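Local coordinates for ABC transporter, substrate binding protein (Aeropyrum pernix, PDB 3EAF) that probably captures a small solute outside the cell and delivers it to an ABC-type membrane transporter for uptake, at residues L229-Q241 with D284-N296. Sequence-based numbering, arbitrary orientation.
Sequences LTNVWGFDERSPQ and DQINLRVVQGFVN
R289 of helix 288-304 sets its guanidinium between V232 and D236 in the loop after strand 227-230, within a bilobal periplasmic-binding-protein fold. R289 NH1 and NH2 both donate to V232 O, R289 NH1 at 2.8 Å from V232 O, with that oxygen in the guanidinium plane. R289 NE and NH2 also form a salt bridge with a single carboxylate oxygen, R289 NE lying 2.7 Å from D236 OD2; they approach from the anti side, somewhat out of the carboxylate plane, the two planes standing 72° apart. The syn lone pair of D236 OD2 serves R238 NH2 at 2.7 Å, and R238 NE donates to D236 OD1, so one aspartate probably offsets two arginines lying close together. An alanine in place of R289 would probably deprive V232 O of two donors and leave R238 as the arginine still paired with D236. Q292 OE1 accepts from R289 NH1 and steadies the guanidinium, while Q292 NE2 lies over one face of the W233 ring, 3.2 Å from W233 CH2, and also bonds Y107. Further out, E237, bent at chi2 (88°), brings its carboxylate to the helix start, where N287 is the N-cap and N287 OD1 accepts from V290 N. There L288 N donates to E237 OE2 at 2.9 Å, on the syn side.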
loop_
_atom_site.group_PDB
_atom_site.type_symbol
_atom_site.label_atom_id
_atom_site.label_comp_id
_atom_site.label_asym_id
_atom_site.label_seq_id
_atom_site.Cartn_x
_atom_site.Cartn_y
_atom_site.Cartn_z
ATOM N N LEU A 229 -3.479 -10.376 -12.453
ATOM C CA LEU A 229 -2.787 -10.087 -11.201
ATOM C C LEU A 229 -2.858 -8.591 -10.936
ATOM O O LEU A 229 -2.533 -7.789 -11.809
ATOM C CB LEU A 229 -1.323 -10.539 -11.261
ATOM C CG LEU A 229 -0.423 -10.214 -10.050
ATOM C CD1 LEU A 229 -0.712 -11.104 -8.825
ATOM C CD2 LEU A 229 1.054 -10.303 -10.432
ATOM N N THR A 230 -3.270 -8.211 -9.730
ATOM C CA THR A 230 -3.346 -6.788 -9.390
ATOM C C THR A 230 -2.375 -6.420 -8.292
ATOM O O THR A 230 -2.038 -7.238 -7.428
ATOM C CB THR A 230 -4.763 -6.324 -8.938
ATOM O OG1 THR A 230 -4.983 -6.680 -7.566
ATOM C CG2 THR A 230 -5.863 -6.908 -9.821
ATOM N N ASN A 231 -1.952 -5.164 -8.320
ATOM C CA ASN A 231 -1.273 -4.563 -7.195
ATOM C C ASN A 231 -2.172 -4.580 -5.960
ATOM O O ASN A 231 -3.374 -4.833 -6.071
ATOM C CB ASN A 231 -0.842 -3.144 -7.537
ATOM C CG ASN A 231 -1.998 -2.177 -7.585
ATOM O OD1 ASN A 231 -2.158 -1.378 -6.679
ATOM N ND2 ASN A 231 -2.805 -2.233 -8.656
ATOM N N VAL A 232 -1.575 -4.308 -4.802
ATOM C CA VAL A 232 -2.265 -4.361 -3.501
ATOM C C VAL A 232 -3.578 -3.550 -3.420
ATOM O O VAL A 232 -4.545 -3.996 -2.794
ATOM C CB VAL A 232 -1.296 -4.019 -2.312
ATOM C CG1 VAL A 232 -0.660 -2.627 -2.478
ATOM C CG2 VAL A 232 -2.008 -4.152 -0.955
ATOM N N TRP A 233 -3.608 -2.377 -4.058
ATOM C CA TRP A 233 -4.789 -1.504 -4.017
ATOM C C TRP A 233 -5.877 -1.900 -5.022
ATOM O O TRP A 233 -6.919 -1.249 -5.091
ATOM C CB TRP A 233 -4.396 -0.027 -4.202
ATOM C CG TRP A 233 -3.415 0.487 -3.178
ATOM C CD1 TRP A 233 -2.091 0.754 -3.377
ATOM C CD2 TRP A 233 -3.675 0.785 -1.796
ATOM N NE1 TRP A 233 -1.511 1.205 -2.215
ATOM C CE2 TRP A 233 -2.462 1.235 -1.229
ATOM C CE3 TRP A 233 -4.819 0.734 -0.987
ATOM C CZ2 TRP A 233 -2.355 1.616 0.114
ATOM C CZ3 TRP A 233 -4.713 1.119 0.347
ATOM C CH2 TRP A 233 -3.490 1.555 0.882
ATOM N N GLY A 234 -5.645 -2.973 -5.783
ATOM C CA GLY A 234 -6.552 -3.367 -6.873
ATOM C C GLY A 234 -7.432 -4.568 -6.581
ATOM O O GLY A 234 -8.245 -4.973 -7.419
ATOM N N PHE A 235 -7.275 -5.122 -5.376
ATOM C CA PHE A 235 -7.876 -6.397 -5.001
ATOM C C PHE A 235 -8.068 -6.436 -3.491
ATOM O O PHE A 235 -7.146 -6.098 -2.740
ATOM C CB PHE A 235 -6.949 -7.536 -5.423
ATOM C CG PHE A 235 -7.568 -8.918 -5.342
ATOM C CD1 PHE A 235 -8.169 -9.485 -6.459
ATOM C CD2 PHE A 235 -7.500 -9.669 -4.160
ATOM C CE1 PHE A 235 -8.719 -10.769 -6.402
ATOM C CE2 PHE A 235 -8.051 -10.950 -4.091
ATOM C CZ PHE A 235 -8.659 -11.499 -5.221
ATOM N N ASP A 236 -9.269 -6.801 -3.055
ATOM C CA ASP A 236 -9.551 -7.048 -1.631
ATOM C C ASP A 236 -10.822 -7.884 -1.480
ATOM O O ASP A 236 -11.253 -8.534 -2.442
ATOM C CB ASP A 236 -9.586 -5.741 -0.784
ATOM C CG ASP A 236 -10.675 -4.752 -1.222
ATOM O OD1 ASP A 236 -11.849 -5.157 -1.378
ATOM O OD2 ASP A 236 -10.359 -3.547 -1.393
ATOM N N GLU A 237 -11.412 -7.856 -0.283
ATOM C CA GLU A 237 -12.582 -8.676 0.073
ATOM C C GLU A 237 -13.793 -8.466 -0.844
ATOM O O GLU A 237 -14.641 -9.352 -0.960
ATOM C CB GLU A 237 -12.990 -8.425 1.538
ATOM C CG GLU A 237 -11.943 -8.853 2.580
ATOM C CD GLU A 237 -10.931 -7.764 2.906
ATOM O OE1 GLU A 237 -10.864 -6.748 2.175
ATOM O OE2 GLU A 237 -10.202 -7.915 3.908
ATOM N N ARG A 238 -13.858 -7.297 -1.490
ATOM C CA ARG A 238 -14.968 -6.941 -2.392
ATOM C C ARG A 238 -14.821 -7.530 -3.794
ATOM O O ARG A 238 -15.784 -7.560 -4.566
ATOM C CB ARG A 238 -15.091 -5.418 -2.506
ATOM C CG ARG A 238 -15.578 -4.728 -1.241
ATOM C CD ARG A 238 -15.354 -3.224 -1.322
ATOM N NE ARG A 238 -13.923 -2.899 -1.356
ATOM C CZ ARG A 238 -13.419 -1.664 -1.428
ATOM N NH1 ARG A 238 -14.220 -0.606 -1.482
ATOM N NH2 ARG A 238 -12.107 -1.488 -1.447
ATOM N N SER A 239 -13.618 -8.003 -4.115
ATOM C CA SER A 239 -13.276 -8.441 -5.477
ATOM C C SER A 239 -14.167 -9.549 -6.059
ATOM O O SER A 239 -14.510 -9.483 -7.236
ATOM C CB SER A 239 -11.789 -8.818 -5.581
ATOM O OG SER A 239 -10.962 -7.673 -5.447
ATOM N N PRO A 240 -14.541 -10.571 -5.252
ATOM C CA PRO A 240 -15.462 -11.583 -5.801
ATOM C C PRO A 240 -16.763 -10.978 -6.333
ATOM O O PRO A 240 -17.228 -11.341 -7.417
ATOM C CB PRO A 240 -15.757 -12.486 -4.601
ATOM C CG PRO A 240 -14.606 -12.292 -3.671
ATOM C CD PRO A 240 -14.145 -10.881 -3.866
ATOM N N GLN A 241 -17.330 -10.053 -5.569
ATOM C CA GLN A 241 -18.581 -9.390 -5.919
ATOM C C GLN A 241 -18.403 -8.375 -7.068
ATOM O O GLN A 241 -19.253 -8.276 -7.954
ATOM C CB GLN A 241 -19.179 -8.727 -4.669
ATOM C CG GLN A 241 -19.500 -9.699 -3.483
ATOM C CD GLN A 241 -18.266 -10.239 -2.699
ATOM O OE1 GLN A 241 -17.185 -9.627 -2.675
ATOM N NE2 GLN A 241 -18.453 -11.396 -2.039
ATOM N N ASP A 284 -17.699 -6.503 10.850
ATOM C CA ASP A 284 -17.731 -6.676 9.396
ATOM C C ASP A 284 -17.215 -5.470 8.585
ATOM O O ASP A 284 -17.128 -5.533 7.354
ATOM C CB ASP A 284 -19.132 -7.112 8.923
ATOM C CG ASP A 284 -20.191 -6.010 9.053
ATOM O OD1 ASP A 284 -19.893 -4.881 9.505
ATOM O OD2 ASP A 284 -21.356 -6.292 8.693
ATOM N N GLN A 285 -16.873 -4.383 9.274
ATOM C CA GLN A 285 -16.275 -3.221 8.630
ATOM C C GLN A 285 -14.749 -3.289 8.641
ATOM O O GLN A 285 -14.079 -2.421 8.086
ATOM C CB GLN A 285 -16.756 -1.924 9.288
ATOM C CG GLN A 285 -18.251 -1.678 9.128
ATOM C CD GLN A 285 -18.668 -0.262 9.493
ATOM O OE1 GLN A 285 -17.914 0.487 10.123
ATOM N NE2 GLN A 285 -19.884 0.116 9.091
ATOM N N ILE A 286 -14.206 -4.322 9.277
ATOM C CA ILE A 286 -12.757 -4.485 9.377
ATOM C C ILE A 286 -12.277 -5.322 8.194
ATOM O O ILE A 286 -12.639 -6.493 8.056
ATOM C CB ILE A 286 -12.344 -5.114 10.730
ATOM C CG1 ILE A 286 -12.884 -4.277 11.907
ATOM C CG2 ILE A 286 -10.823 -5.310 10.820
ATOM C CD1 ILE A 286 -12.378 -2.833 11.957
ATOM N N ASN A 287 -11.478 -4.697 7.336
ATOM C CA ASN A 287 -11.012 -5.319 6.102
ATOM C C ASN A 287 -9.551 -4.955 5.854
ATOM O O ASN A 287 -8.949 -4.242 6.654
ATOM C CB ASN A 287 -11.904 -4.896 4.922
ATOM C CG ASN A 287 -12.026 -3.376 4.786
ATOM O OD1 ASN A 287 -11.033 -2.650 4.813
ATOM N ND2 ASN A 287 -13.248 -2.896 4.644
ATOM N N LEU A 288 -8.989 -5.441 4.748
ATOM C CA LEU A 288 -7.598 -5.136 4.381
ATOM C C LEU A 288 -7.259 -3.632 4.388
ATOM O O LEU A 288 -6.184 -3.231 4.847
ATOM C CB LEU A 288 -7.272 -5.738 3.009
ATOM C CG LEU A 288 -5.947 -5.312 2.371
ATOM C CD1 LEU A 288 -4.760 -5.860 3.170
ATOM C CD2 LEU A 288 -5.889 -5.741 0.907
ATOM N N ARG A 289 -8.173 -2.804 3.885
ATOM C CA ARG A 289 -7.920 -1.357 3.791
ATOM C C ARG A 289 -7.786 -0.742 5.176
ATOM O O ARG A 289 -6.912 0.090 5.418
ATOM C CB ARG A 289 -9.020 -0.653 2.985
ATOM C CG ARG A 289 -9.264 -1.229 1.579
ATOM C CD ARG A 289 -7.955 -1.569 0.863
ATOM N NE ARG A 289 -8.176 -2.275 -0.398
ATOM C CZ ARG A 289 -7.210 -2.777 -1.154
ATOM N NH1 ARG A 289 -5.939 -2.669 -0.780
ATOM N NH2 ARG A 289 -7.519 -3.386 -2.291
ATOM N N VAL A 290 -8.656 -1.177 6.085
ATOM C CA VAL A 290 -8.580 -0.812 7.496
ATOM C C VAL A 290 -7.231 -1.233 8.095
ATOM O O VAL A 290 -6.593 -0.450 8.802
ATOM C CB VAL A 290 -9.772 -1.406 8.297
ATOM C CG1 VAL A 290 -9.668 -1.070 9.792
ATOM C CG2 VAL A 290 -11.101 -0.890 7.736
ATOM N N VAL A 291 -6.788 -2.451 7.794
ATOM C CA VAL A 291 -5.471 -2.909 8.239
ATOM C C VAL A 291 -4.359 -1.973 7.736
ATOM O O VAL A 291 -3.472 -1.593 8.494
ATOM C CB VAL A 291 -5.186 -4.370 7.797
ATOM C CG1 VAL A 291 -3.779 -4.796 8.208
ATOM C CG2 VAL A 291 -6.234 -5.326 8.377
ATOM N N GLN A 292 -4.427 -1.587 6.464
ATOM C CA GLN A 292 -3.383 -0.770 5.840
ATOM C C GLN A 292 -3.231 0.584 6.517
ATOM O O GLN A 292 -2.106 1.078 6.687
ATOM C CB GLN A 292 -3.632 -0.614 4.332
ATOM C CG GLN A 292 -3.454 -1.929 3.581
ATOM C CD GLN A 292 -3.640 -1.807 2.092
ATOM O OE1 GLN A 292 -4.718 -2.063 1.580
ATOM N NE2 GLN A 292 -2.584 -1.432 1.386
ATOM N N GLY A 293 -4.361 1.165 6.915
ATOM C CA GLY A 293 -4.367 2.413 7.684
ATOM C C GLY A 293 -3.851 2.230 9.099
ATOM O O GLY A 293 -3.022 3.007 9.573
ATOM N N PHE A 294 -4.342 1.189 9.764
ATOM C CA PHE A 294 -3.964 0.876 11.141
ATOM C C PHE A 294 -2.453 0.672 11.287
ATOM O O PHE A 294 -1.835 1.226 12.199
ATOM C CB PHE A 294 -4.725 -0.368 11.623
ATOM C CG PHE A 294 -4.763 -0.526 13.123
ATOM C CD1 PHE A 294 -5.840 -0.034 13.861
ATOM C CD2 PHE A 294 -3.736 -1.187 13.796
ATOM C CE1 PHE A 294 -5.885 -0.193 15.257
ATOM C CE2 PHE A 294 -3.774 -1.347 15.183
ATOM C CZ PHE A 294 -4.841 -0.844 15.910
ATOM N N VAL A 295 -1.865 -0.115 10.385
ATOM C CA VAL A 295 -0.436 -0.438 10.475
ATOM C C VAL A 295 0.489 0.750 10.234
ATOM O O VAL A 295 1.603 0.772 10.763
ATOM C CB VAL A 295 -0.012 -1.636 9.579
ATOM C CG1 VAL A 295 -0.709 -2.925 10.039
ATOM C CG2 VAL A 295 -0.239 -1.349 8.080
ATOM N N ASN A 296 0.043 1.730 9.445
ATOM C CA ASN A 296 0.823 2.956 9.271
ATOM C C ASN A 296 0.925 3.750 10.571
ATOM O O ASN A 296 2.010 4.177 10.962
ATOM C CB ASN A 296 0.292 3.818 8.113
ATOM C CG ASN A 296 0.744 3.296 6.744
ATOM O OD1 ASN A 296 1.274 2.190 6.639
ATOM N ND2 ASN A 296 0.537 4.092 5.695
#